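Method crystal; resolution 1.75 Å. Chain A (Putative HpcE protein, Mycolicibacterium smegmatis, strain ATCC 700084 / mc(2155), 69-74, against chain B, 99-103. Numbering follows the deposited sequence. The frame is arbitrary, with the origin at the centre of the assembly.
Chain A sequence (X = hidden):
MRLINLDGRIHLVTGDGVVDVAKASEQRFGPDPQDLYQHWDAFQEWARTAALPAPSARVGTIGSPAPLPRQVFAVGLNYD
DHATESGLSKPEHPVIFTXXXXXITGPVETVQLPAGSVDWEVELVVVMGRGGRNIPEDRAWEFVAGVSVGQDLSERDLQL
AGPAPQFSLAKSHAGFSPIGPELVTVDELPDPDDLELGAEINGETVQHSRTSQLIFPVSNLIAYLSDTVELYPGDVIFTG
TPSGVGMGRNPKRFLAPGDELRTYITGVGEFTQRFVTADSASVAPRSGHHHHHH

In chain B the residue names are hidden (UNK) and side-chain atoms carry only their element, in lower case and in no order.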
# COMPACT_ATOMS: atom_id res chain seq x y z
N PRO A 69 8.75 -0.38 -1.53
CA PRO A 69 8.33 -0.59 -0.13
C PRO A 69 7.06 -1.41 -0.03
O PRO A 69 6.14 -1.27 -0.85
CB PRO A 69 8.11 0.83 0.40
CG PRO A 69 7.82 1.62 -0.82
CD PRO A 69 8.70 1.05 -1.89
N ARG A 70 7.02 -2.29 0.97
CA ARG A 70 5.82 -3.09 1.20
C ARG A 70 4.64 -2.22 1.60
O ARG A 70 3.50 -2.48 1.20
CB ARG A 70 6.08 -4.13 2.28
CG ARG A 70 7.00 -5.25 1.86
CD ARG A 70 7.33 -6.06 3.10
NE ARG A 70 7.94 -7.34 2.81
CZ ARG A 70 8.24 -8.24 3.74
NH1 ARG A 70 7.97 -7.97 5.02
NH2 ARG A 70 8.80 -9.39 3.41
N GLN A 71 4.90 -1.20 2.41
CA GLN A 71 3.89 -0.26 2.89
C GLN A 71 4.42 1.16 2.71
O GLN A 71 5.58 1.44 3.03
CB GLN A 71 3.53 -0.52 4.39
CG GLN A 71 2.99 -1.93 4.63
CD GLN A 71 2.74 -2.27 6.10
OE1 GLN A 71 1.70 -2.84 6.44
NE2 GLN A 71 3.72 -1.97 6.96
N VAL A 72 3.55 2.06 2.24
CA VAL A 72 3.88 3.48 2.10
C VAL A 72 2.89 4.28 2.93
O VAL A 72 1.68 4.18 2.71
CB VAL A 72 3.81 3.95 0.63
CG1 VAL A 72 4.09 5.47 0.57
CG2 VAL A 72 4.77 3.17 -0.23
N PHE A 73 3.41 5.09 3.85
CA PHE A 73 2.58 5.92 4.71
C PHE A 73 2.86 7.37 4.35
O PHE A 73 4.02 7.78 4.26
CB PHE A 73 2.89 5.66 6.19
CG PHE A 73 2.79 4.21 6.55
CD1 PHE A 73 1.57 3.64 6.87
CD2 PHE A 73 3.92 3.40 6.50
CE1 PHE A 73 1.47 2.29 7.18
CE2 PHE A 73 3.84 2.06 6.79
CZ PHE A 73 2.62 1.50 7.14
N ALA A 74 1.80 8.12 4.07
CA ALA A 74 1.94 9.53 3.78
C ALA A 74 1.08 10.31 4.76
O ALA A 74 -0.03 9.89 5.10
CB ALA A 74 1.56 9.84 2.32
N UNK B 99 -5.72 -0.93 2.38
CA UNK B 99 -5.63 -1.71 3.60
C UNK B 99 -4.20 -2.23 3.63
O UNK B 99 -3.79 -2.98 2.74
c UNK B 99 -8.10 -2.30 3.83
n UNK B 99 -9.61 -4.09 5.74
c UNK B 99 -9.35 -4.46 4.32
c UNK B 99 -6.68 -2.83 3.61
c UNK B 99 -9.22 -3.27 3.39
N UNK B 100 -3.41 -1.77 4.60
CA UNK B 100 -1.97 -2.01 4.54
C UNK B 100 -1.67 -3.50 4.63
O UNK B 100 -2.39 -4.25 5.29
c UNK B 100 -2.14 1.09 6.16
c UNK B 100 -1.26 -1.23 5.65
c UNK B 100 -0.51 0.85 4.42
c UNK B 100 -2.17 2.47 5.94
c UNK B 100 -0.54 2.21 4.18
c UNK B 100 -1.30 0.27 5.43
c UNK B 100 -1.37 3.02 4.94
N UNK B 101 -0.63 -3.94 3.90
CA UNK B 101 -0.41 -5.37 3.70
C UNK B 101 -0.15 -6.12 5.00
O UNK B 101 -0.46 -7.32 5.09
c UNK B 101 2.12 -5.36 3.26
c UNK B 101 0.73 -5.59 2.66
c UNK B 101 0.62 -6.97 2.04
N UNK B 102 0.36 -5.45 6.04
CA UNK B 102 0.58 -6.14 7.31
C UNK B 102 -0.72 -6.63 7.94
O UNK B 102 -0.66 -7.48 8.83
o UNK B 102 0.63 -4.03 8.55
c UNK B 102 1.31 -5.26 8.33
N UNK B 103 -1.88 -6.11 7.51
CA UNK B 103 -3.18 -6.53 8.03
C UNK B 103 -3.78 -7.70 7.27
O UNK B 103 -4.83 -8.21 7.68
c UNK B 103 -4.18 -5.37 7.98
o UNK B 103 -4.52 -5.06 6.64
O HOH W 1 0.70 -2.03 1.95

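Position 99 of chain B carries four carbons in an unbranched row, ending in a nitrogen. The side chain is out of reach of the chain A stretch and touches nothing there. Four carbons and a terminal nitrogen make lysine. The NZ of Lys B99 is hydrogen-bonded elsewhere in the structure.

Position 100 has seven side-chain carbons: one CB, then a ring of six. A ring carbon of position 100 lies 3.6 Å from Phe A73 CD1, and another lies 3.3 Å from Val A72 O. The CB of position 100 is 3.5 Å from Gln A71 OE1. No oxygen is attached to the ring, so tyrosine is ruled out and the residue is phenylalanine. The CA-to-CB bond of Phe B100 points toward chain A. Phe A73 CD1 lies over one face of its ring, nearest Phe B100 CZ. The ring centroids of Phe A73 and Phe B100 are 4.5 Å apart, and the planes meet at 37°, an oblique arrangement. Val A72 O sits at the ring edge, near its plane, closest to Phe B100 CE1.

Position 101 has three side-chain carbons, one carrying the other two. A branch carbon of position 101 lies 3.8 Å from Gln A71 CG and 3.8 Å from Arg A70 O. A fork directly at CB, with no heteroatom, is valine. The CA-to-CB bond of Val B101 points toward chain A, and the chi1 rotamer is p. The branch that makes these contacts is Val B101 CG1. Water 1 joins the backbones here: it donates to Arg A70 O at 2.9 Å and accepts from Val B101 N at 3.0 Å.

Position 102 has one carbon and one oxygen. The oxygen of position 102 is 2.6 Å from Gln A71 OE1. One carbon bearing one oxygen is serine. Ser B102 OG donates a hydrogen bond across this short distance to Gln A71 OE1. Ser B102 N donates to the same Gln A71 OE1 at 3.0 Å, with an angle of 152° at the hydrogen.

Position 103 again has one carbon and one oxygen, and touches nothing in the chain A stretch. It is also serine. Ser B103 N donates to Phe B100 O at 2.9 Å and closes the 3-10 turn. Ser B103 OG donates to the same Phe B100 O at 2.6 Å.

The contact combines a polar anchor with apolar packing. The CA-to-CB bond of Gln A71 points toward chain B, and its OE1 accepts from both the backbone and the hydroxyl of Ser B102. Its NE2 is satisfied elsewhere in the structure. Beside this anchor, Phe B100 packs against Phe A73, and Val B101 packs against the aliphatic part of Gln A71. Together the two stretches bury 282 Å².

Chain B, residues 99-103: KFVSS
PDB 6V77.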